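Local coordinates for chitinase (Thermococcus chitonophagus, PDB 5XSW), which is a chitinase, probably of the endo-acting kind that hydrolyses chitin, held here as its C-terminal portion with a glycan bound, at residues G191-Y196 against T455-A460; P416-D421 against H463-H468. One frame throughout, in Å; residues are numbered along the deposited sequence.

Contact 1. Residues G191-Y196 against T455-A460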
loop_
_atom_site.group_PDB
_atom_site.type_symbol
_atom_site.label_atom_id
_atom_site.label_comp_id
_atom_site.label_asym_id
_atom_site.label_seq_id
_atom_site.Cartn_x
_atom_site.Cartn_y
_atom_site.Cartn_z
ATOM N N GLY A 191 -9.786 2.731 22.304
ATOM C CA GLY A 191 -9.682 2.524 20.862
ATOM C C GLY A 191 -10.262 1.169 20.438
ATOM O O GLY A 191 -10.919 1.101 19.397
ATOM N N LEU A 192 -10.003 0.114 21.215
ATOM C CA LEU A 192 -10.593 -1.209 20.951
ATOM C C LEU A 192 -12.132 -1.059 20.974
ATOM O O LEU A 192 -12.825 -1.709 20.239
ATOM C CB LEU A 192 -10.180 -2.250 22.011
ATOM C CG LEU A 192 -8.718 -2.784 22.014
ATOM C CD1 LEU A 192 -8.421 -3.649 23.249
ATOM C CD2 LEU A 192 -8.398 -3.486 20.652
ATOM N N ALA A 193 -12.643 -0.251 21.907
ATOM C CA ALA A 193 -14.100 -0.194 22.112
ATOM C C ALA A 193 -14.707 0.477 20.907
ATOM O O ALA A 193 -15.810 0.133 20.470
ATOM C CB ALA A 193 -14.463 0.579 23.429
ATOM N N LEU A 194 -14.005 1.465 20.359
ATOM C CA LEU A 194 -14.551 2.169 19.218
ATOM C C LEU A 194 -14.472 1.243 17.995
ATOM O O LEU A 194 -15.384 1.258 17.167
ATOM C CB LEU A 194 -13.805 3.498 18.925
ATOM C CG LEU A 194 -14.241 4.244 17.642
ATOM C CD1 LEU A 194 -15.783 4.523 17.706
ATOM C CD2 LEU A 194 -13.477 5.572 17.443
ATOM N N ALA A 195 -13.394 0.469 17.858
ATOM C CA ALA A 195 -13.331 -0.488 16.744
ATOM C C ALA A 195 -14.523 -1.466 16.804
ATOM O O ALA A 195 -15.076 -1.851 15.799
ATOM C CB ALA A 195 -11.976 -1.304 16.785
ATOM N N TYR A 196 -14.832 -1.908 18.016
ATOM C CA TYR A 196 -15.956 -2.829 18.279
ATOM C C TYR A 196 -17.280 -2.173 17.878
ATOM O O TYR A 196 -18.005 -2.675 17.071
ATOM C CB TYR A 196 -15.955 -3.152 19.773
ATOM C CG TYR A 196 -17.028 -4.102 20.285
ATOM C CD1 TYR A 196 -17.588 -5.085 19.471
ATOM C CD2 TYR A 196 -17.442 -4.034 21.627
ATOM C CE1 TYR A 196 -18.547 -5.984 19.987
ATOM C CE2 TYR A 196 -18.403 -4.903 22.130
ATOM C CZ TYR A 196 -18.958 -5.857 21.306
ATOM O OH TYR A 196 -19.894 -6.736 21.832
ATOM N N THR A 455 -22.005 2.927 25.937
ATOM C CA THR A 455 -23.153 3.884 25.928
ATOM C C THR A 455 -22.650 5.299 25.576
ATOM O O THR A 455 -23.246 6.015 24.769
ATOM C CB THR A 455 -23.893 3.815 27.290
ATOM O OG1 THR A 455 -24.498 2.517 27.422
ATOM C CG2 THR A 455 -25.037 4.883 27.323
ATOM N N ILE A 456 -21.469 5.664 26.103
ATOM C CA ILE A 456 -20.839 6.931 25.742
ATOM C C ILE A 456 -20.571 7.001 24.241
ATOM O O ILE A 456 -20.862 8.008 23.552
ATOM C CB ILE A 456 -19.497 7.140 26.494
ATOM C CG1 ILE A 456 -19.699 7.296 28.016
ATOM C CG2 ILE A 456 -18.714 8.311 25.817
ATOM C CD1 ILE A 456 -20.402 8.666 28.438
ATOM N N LEU A 457 -19.989 5.931 23.705
ATOM C CA LEU A 457 -19.782 5.882 22.236
ATOM C C LEU A 457 -21.091 6.052 21.412
ATOM O O LEU A 457 -21.124 6.777 20.395
ATOM C CB LEU A 457 -19.111 4.558 21.844
ATOM C CG LEU A 457 -17.603 4.436 22.249
ATOM C CD1 LEU A 457 -17.002 3.059 21.846
ATOM C CD2 LEU A 457 -16.776 5.601 21.641
ATOM N N ARG A 458 -22.151 5.405 21.866
ATOM C CA ARG A 458 -23.443 5.461 21.151
ATOM C C ARG A 458 -24.022 6.851 21.198
ATOM O O ARG A 458 -24.532 7.360 20.185
ATOM C CB ARG A 458 -24.435 4.447 21.772
ATOM C CG ARG A 458 -24.073 3.041 21.341
ATOM C CD ARG A 458 -24.886 1.928 21.952
ATOM N NE ARG A 458 -24.216 0.672 21.637
ATOM C CZ ARG A 458 -24.298 -0.420 22.364
ATOM N NH1 ARG A 458 -25.047 -0.444 23.454
ATOM N NH2 ARG A 458 -23.598 -1.488 22.029
ATOM N N VAL A 459 -23.892 7.496 22.362
ATOM C CA VAL A 459 -24.297 8.896 22.447
ATOM C C VAL A 459 -23.526 9.720 21.475
ATOM O O VAL A 459 -24.117 10.489 20.701
ATOM C CB VAL A 459 -24.116 9.430 23.860
ATOM C CG1 VAL A 459 -24.202 10.949 23.863
ATOM C CG2 VAL A 459 -25.191 8.800 24.740
ATOM N N ALA A 460 -22.201 9.561 21.455
ATOM C CA ALA A 460 -21.427 10.328 20.461
ATOM C C ALA A 460 -21.876 10.010 19.046
ATOM O O ALA A 460 -22.008 10.915 18.200
ATOM C CB ALA A 460 -19.892 10.028 20.611
#
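The Leu457 side chain bridges the gap between the two helices, setting one methyl on the backbone of Ala193 and Leu194 and the other against the Leu194 side chain. Its packing is of two kinds. In the first, CD1 rests on the peptide that joins the two residues: Leu457 CD1 lies 3.4 Å from Ala193 O and 3.7 Å from Leu194 CA. The same methyl makes an apolar contact with Ala193 CB, a small group that lets the leucine reach the helix surface itself. Leu457 can do this because its CG is turned beside the backbone N (chi1 -72°) while CD1 extends the chain outward (chi2 179°). The second kind is apolar, methyl to methyl: Leu457 CD2 meets Leu194 CD1 at 4.2 Å, the two side chains crossing at a slant. The CA atoms of Leu194 and Leu457, the nearest such pair of the two segments, stand 7.1 Å apart.

One polar link joins the helices beside this apolar patch: Arg458, next to Leu457, forms a salt bridge with Glu197, one residue beyond 191-196. Its NH1 is hydrogen-bonded to Pro159 O, outside both helices.

Further apolar neighbours enclose the contact. Phe405 of helix 399-412 packs on both Leu194 and Leu457, and Ile162 lies against Ala193. Leu192 and Ala195 instead pack on helix 203-214, which carries the glycan-pocket residues Lys212 and Glu213. The arrangement exemplifies buried helix-helix packing by a leucine over an alanine, in the core of the mainly helical, glycan-binding domain.

Contact 2. Residues P416-D421 against H463-H468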
loop_
_atom_site.group_PDB
_atom_site.type_symbol
_atom_site.label_atom_id
_atom_site.label_comp_id
_atom_site.label_asym_id
_atom_site.label_seq_id
_atom_site.Cartn_x
_atom_site.Cartn_y
_atom_site.Cartn_z
ATOM N N PRO A 416 -12.514 16.989 6.734
ATOM C CA PRO A 416 -13.296 18.212 6.895
ATOM C C PRO A 416 -14.579 18.186 6.076
ATOM O O PRO A 416 -14.528 17.860 4.892
ATOM C CB PRO A 416 -12.352 19.303 6.364
ATOM C CG PRO A 416 -10.995 18.747 6.581
ATOM C CD PRO A 416 -11.132 17.276 6.314
ATOM N N GLY A 417 -15.692 18.554 6.694
ATOM C CA GLY A 417 -16.959 18.587 5.993
ATOM C C GLY A 417 -17.850 17.441 6.404
ATOM O O GLY A 417 -19.024 17.392 6.037
ATOM N N ALA A 418 -17.302 16.479 7.141
ATOM C CA ALA A 418 -18.125 15.350 7.531
ATOM C C ALA A 418 -18.955 15.720 8.736
ATOM O O ALA A 418 -20.123 15.387 8.816
ATOM C CB ALA A 418 -17.269 14.105 7.830
ATOM N N ILE A 419 -18.318 16.345 9.716
ATOM C CA ILE A 419 -18.998 16.751 10.930
ATOM C C ILE A 419 -18.576 18.208 11.188
ATOM O O ILE A 419 -17.381 18.483 11.343
ATOM C CB ILE A 419 -18.615 15.870 12.140
ATOM C CG1 ILE A 419 -18.767 14.372 11.815
ATOM C CG2 ILE A 419 -19.428 16.288 13.398
ATOM C CD1 ILE A 419 -18.348 13.434 12.960
ATOM N N SER A 420 -19.527 19.146 11.192
ATOM C CA SER A 420 -19.165 20.564 11.395
ATOM C C SER A 420 -18.737 20.821 12.820
ATOM O O SER A 420 -19.004 19.998 13.708
ATOM C CB SER A 420 -20.336 21.481 11.057
ATOM O OG SER A 420 -21.386 21.291 11.992
ATOM N N ASP A 421 -18.124 21.979 13.065
ATOM C CA ASP A 421 -17.739 22.349 14.435
ATOM C C ASP A 421 -18.949 22.366 15.359
ATOM O O ASP A 421 -18.883 21.892 16.492
ATOM C CB ASP A 421 -17.042 23.701 14.465
ATOM C CG ASP A 421 -15.681 23.651 13.821
ATOM O OD1 ASP A 421 -15.546 22.899 12.838
ATOM O OD2 ASP A 421 -14.739 24.326 14.297
ATOM N N HIS A 463 -24.540 11.505 16.727
ATOM C CA HIS A 463 -24.205 12.687 15.949
ATOM C C HIS A 463 -23.330 12.442 14.725
ATOM O O HIS A 463 -22.987 13.345 14.031
ATOM C CB HIS A 463 -23.559 13.754 16.816
ATOM C CG HIS A 463 -24.399 14.193 17.960
ATOM N ND1 HIS A 463 -25.032 15.409 17.990
ATOM C CD2 HIS A 463 -24.717 13.578 19.113
ATOM C CE1 HIS A 463 -25.701 15.522 19.113
ATOM N NE2 HIS A 463 -25.529 14.424 19.811
ATOM N N TRP A 464 -22.954 11.171 14.446
ATOM C CA TRP A 464 -22.072 10.886 13.311
ATOM C C TRP A 464 -22.857 10.706 12.002
ATOM O O TRP A 464 -24.006 10.277 12.012
ATOM C CB TRP A 464 -21.228 9.638 13.622
ATOM C CG TRP A 464 -20.164 9.843 14.684
ATOM C CD1 TRP A 464 -20.090 10.855 15.604
ATOM C CD2 TRP A 464 -19.034 8.989 14.938
ATOM N NE1 TRP A 464 -18.994 10.680 16.419
ATOM C CE2 TRP A 464 -18.323 9.545 16.022
ATOM C CE3 TRP A 464 -18.561 7.794 14.353
ATOM C CZ2 TRP A 464 -17.153 8.958 16.538
ATOM C CZ3 TRP A 464 -17.404 7.214 14.861
ATOM C CH2 TRP A 464 -16.719 7.789 15.950
ATOM N N PRO A 465 -22.238 11.026 10.859
ATOM C CA PRO A 465 -22.920 10.828 9.574
ATOM C C PRO A 465 -23.394 9.377 9.401
ATOM O O PRO A 465 -22.714 8.450 9.873
ATOM C CB PRO A 465 -21.845 11.153 8.535
ATOM C CG PRO A 465 -20.721 11.735 9.263
ATOM C CD PRO A 465 -20.824 11.400 10.704
ATOM N N GLU A 466 -24.552 9.204 8.760
ATOM C CA GLU A 466 -25.124 7.898 8.458
ATOM C C GLU A 466 -24.973 7.624 6.968
ATOM O O GLU A 466 -24.996 8.562 6.165
ATOM C CB GLU A 466 -26.601 7.852 8.874
ATOM C CG GLU A 466 -26.815 7.930 10.394
ATOM C CD GLU A 466 -26.704 6.568 11.052
ATOM O OE1 GLU A 466 -26.255 5.612 10.381
ATOM O OE2 GLU A 466 -27.109 6.433 12.230
ATOM N N PRO A 467 -24.768 6.355 6.586
ATOM C CA PRO A 467 -24.544 5.212 7.479
ATOM C C PRO A 467 -23.140 5.333 8.163
ATOM O O PRO A 467 -22.250 5.965 7.581
ATOM C CB PRO A 467 -24.617 4.023 6.520
ATOM C CG PRO A 467 -24.034 4.573 5.262
ATOM C CD PRO A 467 -24.507 5.999 5.179
ATOM N N HIS A 468 -22.959 4.788 9.368
ATOM C CA HIS A 468 -21.716 5.026 10.094
ATOM C C HIS A 468 -20.512 4.374 9.426
ATOM O O HIS A 468 -19.410 4.878 9.532
ATOM C CB HIS A 468 -21.838 4.527 11.520
ATOM C CG HIS A 468 -22.841 5.279 12.333
ATOM N ND1 HIS A 468 -23.162 6.602 12.087
ATOM C CD2 HIS A 468 -23.599 4.894 13.388
ATOM C CE1 HIS A 468 -24.061 6.999 12.968
ATOM N NE2 HIS A 468 -24.342 5.981 13.768
#
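Ile419 and Pro465 meet at about a right angle, with the isoleucine's CG1 branch laid across the CD side of the proline ring. Ile419 CG1 is 3.8 Å from Pro465 CD, and Ile419 CD1 keeps nearly the same distance, 3.9 Å, from that carbon. The branch lies beside the backbone N (chi1 -51°) and runs out extended, which carries CD1 past the proline to one face of the Trp464 indole. There Ile419 CD1 comes within 4.1 Å of Trp464 CD1. An alanine in place of this isoleucine would probably strip the indole face of its contact with 416-421 and leave the proline ring only its lighter contact with Ala418. One residue earlier, the backbone of Ala418 takes part, its O atom lying 3.7 Å from Pro465 CG.

Away from this interface, Pro465 O accepts a bond from His468 ND1 at 2.9 Å. The oxygen lies close to the imidazole plane, but the donor stands above the carbonyl plane. The bond spans the cis peptide before Pro467 and holds the imidazole's rotation; one face of that ring carries the Glu466 carboxylate carbon.

The two loops sit between helix ends and a loop of the N-terminal beta region. Ser420 N-caps helix 421-439, whose Trp424 packs on Ile419 and whose Met427 packs on Trp464. The indole also makes edge-to-face contacts with Phe414 and with Trp198 of helix 186-199, while Tyr26 and Trp28, from the loop between strands 12-21 and 32-41, reach Ala418 and Pro465.

How the contacts relate
Past the N-terminal strands, the chain first lays down 191-196 on helix 186-199 and then makes a long excursion, a little over half of it helical, that takes in 416-421 on the way. Contact 1 closes when 455-460 returns to the first helix, 258 residues intervening. Contact 2 closes a few residues later, as 463-468 joins 416-421 across a span of 41. Their segments alternate, so the two closures cross rather than nest. Centres 15 Å apart, they nevertheless touch, Leu194 CD1 packing 3.8 Å from Trp464 CH2. Contact 1 ties two helices in the core; contact 2 ties the loops following helices 399-412 and 449-461, against the loop between strands 12-21 and 32-41.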